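PDB 2YWD: glutamine amidotransferase subunit pdxT from Thermus thermophilus, which probably hydrolyses glutamine to glutamate and ammonia, the ammonia being channelled to its partner subunit PdxS for pyridoxal 5'-phosphate synthesis. Local coordinates for residues 5-13 against 52-62. Sequence-based numbering, arbitrary orientation.
Sequences VGVLALQGD and TIGKLAREYGI
The Tyr60 ring meets Leu10 at its edge: the methyl CD2 of Leu10 sits near the ring plane, 3.5 Å from Tyr60 CD2, and the two side chains run past each other in opposite directions. The other flat group, the amide of Gln11, comes up against Ile53, with OE1 3.5 Å from Ile53 CG1 and CD1 of the same isoleucine also close by. That oxygen accepts a hydrogen bond from the backbone N of Glu49, so its polar need is met just before the helix. With chi1 at -178° the Gln11 chain runs out trans from the backbone N and brings CG 3.8 Å from CG2 of Thr52, the two side chains crossing at about a right angle; the Thr52 hydroxyl OG1 is hydrogen-bonded to Glu49 OE1. Glu49 is a predicted glutamine-binding residue, and the nucleophile Cys81, likewise predicted, lies about 8 Å from Ile53, side chain to side chain; the Gln11 end of the contact therefore borders the probable active site of this class I glutamine amidotransferase. Here the loop leaving the C-terminal end of parallel strand 5-8 is laid against helix 50-59. Leu10 drives its other methyl, CD1, against the helix backbone, 3.4 Å from Ala57 N, and it also touches Leu56 CB and Ala57 CB. Leu56 returns the contact, its CD1 resting 3.7 Å from the carbonyl O of Leu10. Deeper in, Leu8 spreads its two methyls: CD2 reaches Ile53 CG2 at 3.9 Å, while CD1 touches Ile62 CG2 at 4.1 Å. Ile62 follows the Schellman turn at Gly61 that ends the helix, and its CD1 packs on both Leu10 methyls.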
ATOM      1  N   VAL A   5      -1.515  15.066   1.210  1.00 15.00           N
ATOM      2  CA  VAL A   5      -1.755  13.646   0.942  1.00 13.88           C
ATOM      3  C   VAL A   5      -1.808  13.375  -0.557  1.00 13.75           C
ATOM      4  O   VAL A   5      -2.552  14.024  -1.293  1.00 14.67           O
ATOM      5  CB  VAL A   5      -3.084  13.165   1.566  1.00 15.20           C
ATOM      6  CG1 VAL A   5      -3.249  11.667   1.341  1.00 11.71           C
ATOM      7  CG2 VAL A   5      -3.114  13.483   3.058  1.00 15.85           C
ATOM      8  N   GLY A   6      -1.017  12.410  -1.011  1.00 12.71           N
ATOM      9  CA  GLY A   6      -1.017  12.093  -2.423  1.00 13.53           C
ATOM     10  C   GLY A   6      -1.264  10.624  -2.696  1.00 13.23           C
ATOM     11  O   GLY A   6      -1.176   9.785  -1.797  1.00 12.24           O
ATOM     12  N   VAL A   7      -1.598  10.323  -3.946  1.00 14.23           N
ATOM     13  CA  VAL A   7      -1.823   8.951  -4.391  1.00 12.98           C
ATOM     14  C   VAL A   7      -1.002   8.823  -5.668  1.00 12.84           C
ATOM     15  O   VAL A   7      -1.147   9.639  -6.575  1.00 14.56           O
ATOM     16  CB  VAL A   7      -3.309   8.686  -4.720  1.00 15.02           C
ATOM     17  CG1 VAL A   7      -3.497   7.226  -5.130  1.00 14.29           C
ATOM     18  CG2 VAL A   7      -4.180   9.007  -3.510  1.00 15.43           C
ATOM     19  N   LEU A   8      -0.120   7.827  -5.728  1.00 12.81           N
ATOM     20  CA  LEU A   8       0.712   7.631  -6.915  1.00 11.94           C
ATOM     21  C   LEU A   8      -0.231   7.356  -8.076  1.00 12.02           C
ATOM     22  O   LEU A   8      -1.049   6.437  -8.011  1.00 11.45           O
ATOM     23  CB  LEU A   8       1.667   6.455  -6.711  1.00 11.99           C
ATOM     24  CG  LEU A   8       2.777   6.296  -7.753  1.00 12.40           C
ATOM     25  CD1 LEU A   8       3.664   7.540  -7.770  1.00 12.87           C
ATOM     26  CD2 LEU A   8       3.602   5.068  -7.415  1.00 12.52           C
ATOM     27  N   ALA A   9      -0.125   8.157  -9.133  1.00 12.69           N
ATOM     28  CA  ALA A   9      -1.015   8.013 -10.283  1.00 13.60           C
ATOM     29  C   ALA A   9      -0.303   7.745 -11.605  1.00 12.89           C
ATOM     30  O   ALA A   9      -0.611   8.367 -12.621  1.00 14.82           O
ATOM     31  CB  ALA A   9      -1.886   9.259 -10.411  1.00 13.37           C
ATOM     32  N   LEU A  10       0.642   6.816 -11.593  1.00 11.66           N
ATOM     33  CA  LEU A  10       1.373   6.468 -12.801  1.00 13.09           C
ATOM     34  C   LEU A  10       0.592   5.441 -13.613  1.00 12.42           C
ATOM     35  O   LEU A  10       0.655   5.425 -14.846  1.00 11.19           O
ATOM     36  CB  LEU A  10       2.744   5.901 -12.434  1.00 14.54           C
ATOM     37  CG  LEU A  10       3.679   6.868 -11.702  1.00 14.93           C
ATOM     38  CD1 LEU A  10       4.974   6.157 -11.359  1.00 15.29           C
ATOM     39  CD2 LEU A  10       3.947   8.087 -12.575  1.00 15.21           C
ATOM     40  N   GLN A  11      -0.148   4.590 -12.907  1.00 11.82           N
ATOM     41  CA  GLN A  11      -0.948   3.532 -13.522  1.00 12.11           C
ATOM     42  C   GLN A  11      -1.855   2.947 -12.456  1.00 12.85           C
ATOM     43  O   GLN A  11      -1.571   3.049 -11.263  1.00 12.81           O
ATOM     44  CB  GLN A  11      -0.030   2.422 -14.050  1.00 12.50           C
ATOM     45  CG  GLN A  11      -0.712   1.251 -14.778  1.00 10.55           C
ATOM     46  CD  GLN A  11      -1.440   0.263 -13.858  1.00 12.86           C
ATOM     47  OE1 GLN A  11      -0.951  -0.088 -12.781  1.00 11.17           O
ATOM     48  NE2 GLN A  11      -2.604  -0.206 -14.299  1.00 11.10           N
ATOM     49  N   GLY A  12      -2.957   2.345 -12.876  1.00 13.00           N
ATOM     50  CA  GLY A  12      -3.812   1.708 -11.898  1.00 13.53           C
ATOM     51  C   GLY A  12      -4.984   2.458 -11.319  1.00 13.11           C
ATOM     52  O   GLY A  12      -5.410   3.498 -11.817  1.00 11.62           O
ATOM     53  N   ASP A  13      -5.474   1.917 -10.212  1.00 12.75           N
ATOM     54  CA  ASP A  13      -6.652   2.433  -9.548  1.00 13.57           C
ATOM     55  C   ASP A  13      -6.476   3.458  -8.435  1.00 14.31           C
ATOM     56  O   ASP A  13      -6.902   3.245  -7.297  1.00 14.58           O
ATOM     57  CB  ASP A  13      -7.467   1.231  -9.078  1.00 14.58           C
ATOM     58  CG  ASP A  13      -7.758   0.262 -10.221  1.00 16.60           C
ATOM     59  OD1 ASP A  13      -8.174   0.738 -11.298  1.00 17.54           O
ATOM     60  OD2 ASP A  13      -7.571  -0.963 -10.058  1.00 15.74           O
ATOM     61  N   THR A  52       4.277  -2.542 -13.826  1.00 13.84           N
ATOM     62  CA  THR A  52       4.207  -1.265 -14.528  1.00 12.53           C
ATOM     63  C   THR A  52       4.414  -0.099 -13.562  1.00 12.41           C
ATOM     64  O   THR A  52       5.191   0.814 -13.842  1.00 13.42           O
ATOM     65  CB  THR A  52       2.858  -1.120 -15.257  1.00 13.89           C
ATOM     66  OG1 THR A  52       2.760  -2.138 -16.262  1.00 13.08           O
ATOM     67  CG2 THR A  52       2.734   0.248 -15.913  1.00 12.57           C
ATOM     68  N   ILE A  53       3.724  -0.127 -12.428  1.00 10.95           N
ATOM     69  CA  ILE A  53       3.881   0.928 -11.434  1.00 11.49           C
ATOM     70  C   ILE A  53       5.355   0.982 -11.032  1.00 11.96           C
ATOM     71  O   ILE A  53       5.940   2.059 -10.920  1.00 12.76           O
ATOM     72  CB  ILE A  53       3.006   0.659 -10.191  1.00 10.77           C
ATOM     73  CG1 ILE A  53       1.538   0.917 -10.538  1.00 11.15           C
ATOM     74  CG2 ILE A  53       3.441   1.552  -9.026  1.00 10.90           C
ATOM     75  CD1 ILE A  53       0.556   0.478  -9.457  1.00 12.18           C
ATOM     76  N   GLY A  54       5.954  -0.188 -10.833  1.00 12.31           N
ATOM     77  CA  GLY A  54       7.358  -0.234 -10.462  1.00 13.24           C
ATOM     78  C   GLY A  54       8.269   0.338 -11.537  1.00 13.45           C
ATOM     79  O   GLY A  54       9.147   1.157 -11.248  1.00 13.89           O
ATOM     80  N   LYS A  55       8.064  -0.083 -12.781  1.00 12.88           N
ATOM     81  CA  LYS A  55       8.896   0.393 -13.888  1.00 15.60           C
ATOM     82  C   LYS A  55       8.844   1.911 -14.041  1.00 15.03           C
ATOM     83  O   LYS A  55       9.880   2.569 -14.111  1.00 14.11           O
ATOM     84  CB  LYS A  55       8.468  -0.267 -15.205  1.00 17.99           C
ATOM     85  CG  LYS A  55       9.385   0.052 -16.383  1.00 25.05           C
ATOM     86  CD  LYS A  55       8.959  -0.671 -17.659  1.00 30.89           C
ATOM     87  CE  LYS A  55       7.718  -0.045 -18.284  1.00 34.22           C
ATOM     88  NZ  LYS A  55       7.978   1.348 -18.760  1.00 37.57           N
ATOM     89  N   LEU A  56       7.635   2.464 -14.085  1.00 14.64           N
ATOM     90  CA  LEU A  56       7.465   3.905 -14.245  1.00 14.84           C
ATOM     91  C   LEU A  56       7.973   4.715 -13.048  1.00 15.18           C
ATOM     92  O   LEU A  56       8.582   5.772 -13.228  1.00 14.83           O
ATOM     93  CB  LEU A  56       5.989   4.232 -14.517  1.00 14.23           C
ATOM     94  CG  LEU A  56       5.390   3.578 -15.769  1.00 15.45           C
ATOM     95  CD1 LEU A  56       3.923   3.966 -15.899  1.00 15.54           C
ATOM     96  CD2 LEU A  56       6.176   4.006 -17.008  1.00 16.92           C
ATOM     97  N   ALA A  57       7.735   4.229 -11.832  1.00 14.63           N
ATOM     98  CA  ALA A  57       8.198   4.945 -10.645  1.00 14.61           C
ATOM     99  C   ALA A  57       9.726   5.019 -10.644  1.00 14.97           C
ATOM    100  O   ALA A  57      10.312   6.005 -10.203  1.00 13.57           O
ATOM    101  CB  ALA A  57       7.706   4.255  -9.384  1.00 15.45           C
ATOM    102  N   ARG A  58      10.365   3.965 -11.137  1.00 13.02           N
ATOM    103  CA  ARG A  58      11.819   3.930 -11.197  1.00 15.49           C
ATOM    104  C   ARG A  58      12.302   4.884 -12.285  1.00 15.94           C
ATOM    105  O   ARG A  58      13.176   5.719 -12.049  1.00 17.15           O
ATOM    106  CB  ARG A  58      12.305   2.502 -11.484  1.00 14.42           C
ATOM    107  CG  ARG A  58      13.814   2.369 -11.670  1.00 17.01           C
ATOM    108  CD  ARG A  58      14.262   0.917 -11.526  1.00 16.27           C
ATOM    109  NE  ARG A  58      14.105   0.446 -10.151  1.00 15.72           N
ATOM    110  CZ  ARG A  58      14.407  -0.779  -9.739  1.00 16.43           C
ATOM    111  NH1 ARG A  58      14.884  -1.670 -10.596  1.00 14.37           N
ATOM    112  NH2 ARG A  58      14.244  -1.111  -8.464  1.00 15.86           N
ATOM    113  N   GLU A  59      11.715   4.768 -13.472  1.00 16.89           N
ATOM    114  CA  GLU A  59      12.092   5.615 -14.598  1.00 18.96           C
ATOM    115  C   GLU A  59      11.947   7.105 -14.334  1.00 18.86           C
ATOM    116  O   GLU A  59      12.784   7.893 -14.773  1.00 18.61           O
ATOM    117  CB  GLU A  59      11.268   5.253 -15.834  1.00 21.51           C
ATOM    118  CG  GLU A  59      11.761   4.025 -16.566  1.00 26.36           C
ATOM    119  CD  GLU A  59      10.894   3.682 -17.760  1.00 29.98           C
ATOM    120  OE1 GLU A  59      10.279   4.612 -18.330  1.00 31.98           O
ATOM    121  OE2 GLU A  59      10.841   2.491 -18.135  1.00 31.82           O
ATOM    122  N   TYR A  60      10.894   7.497 -13.625  1.00 17.93           N
ATOM    123  CA  TYR A  60      10.667   8.915 -13.348  1.00 19.74           C
ATOM    124  C   TYR A  60      11.393   9.447 -12.114  1.00 18.38           C
ATOM    125  O   TYR A  60      11.203  10.599 -11.731  1.00 18.85           O
ATOM    126  CB  TYR A  60       9.167   9.198 -13.216  1.00 22.94           C
ATOM    127  CG  TYR A  60       8.343   8.775 -14.418  1.00 28.10           C
ATOM    128  CD1 TYR A  60       8.855   8.864 -15.712  1.00 31.13           C
ATOM    129  CD2 TYR A  60       7.038   8.310 -14.260  1.00 31.18           C
ATOM    130  CE1 TYR A  60       8.088   8.500 -16.820  1.00 33.46           C
ATOM    131  CE2 TYR A  60       6.261   7.944 -15.360  1.00 33.47           C
ATOM    132  CZ  TYR A  60       6.794   8.042 -16.635  1.00 35.08           C
ATOM    133  OH  TYR A  60       6.028   7.684 -17.723  1.00 37.70           O
ATOM    134  N   GLY A  61      12.222   8.612 -11.497  1.00 16.52           N
ATOM    135  CA  GLY A  61      12.956   9.039 -10.317  1.00 16.40           C
ATOM    136  C   GLY A  61      12.122   9.108  -9.044  1.00 15.70           C
ATOM    137  O   GLY A  61      12.609   9.543  -7.998  1.00 12.51           O
ATOM    138  N   ILE A  62      10.869   8.677  -9.121  1.00 13.98           N
ATOM    139  CA  ILE A  62       9.987   8.711  -7.958  1.00 13.00           C
ATOM    140  C   ILE A  62      10.413   7.687  -6.905  1.00 12.71           C
ATOM    141  O   ILE A  62      10.428   7.983  -5.712  1.00 12.27           O
ATOM    142  CB  ILE A  62       8.514   8.483  -8.390  1.00 14.16           C
ATOM    143  CG1 ILE A  62       8.043   9.695  -9.208  1.00 15.18           C
ATOM    144  CG2 ILE A  62       7.615   8.295  -7.168  1.00 15.19           C
ATOM    145  CD1 ILE A  62       6.696   9.524  -9.888  1.00 16.56           C
TER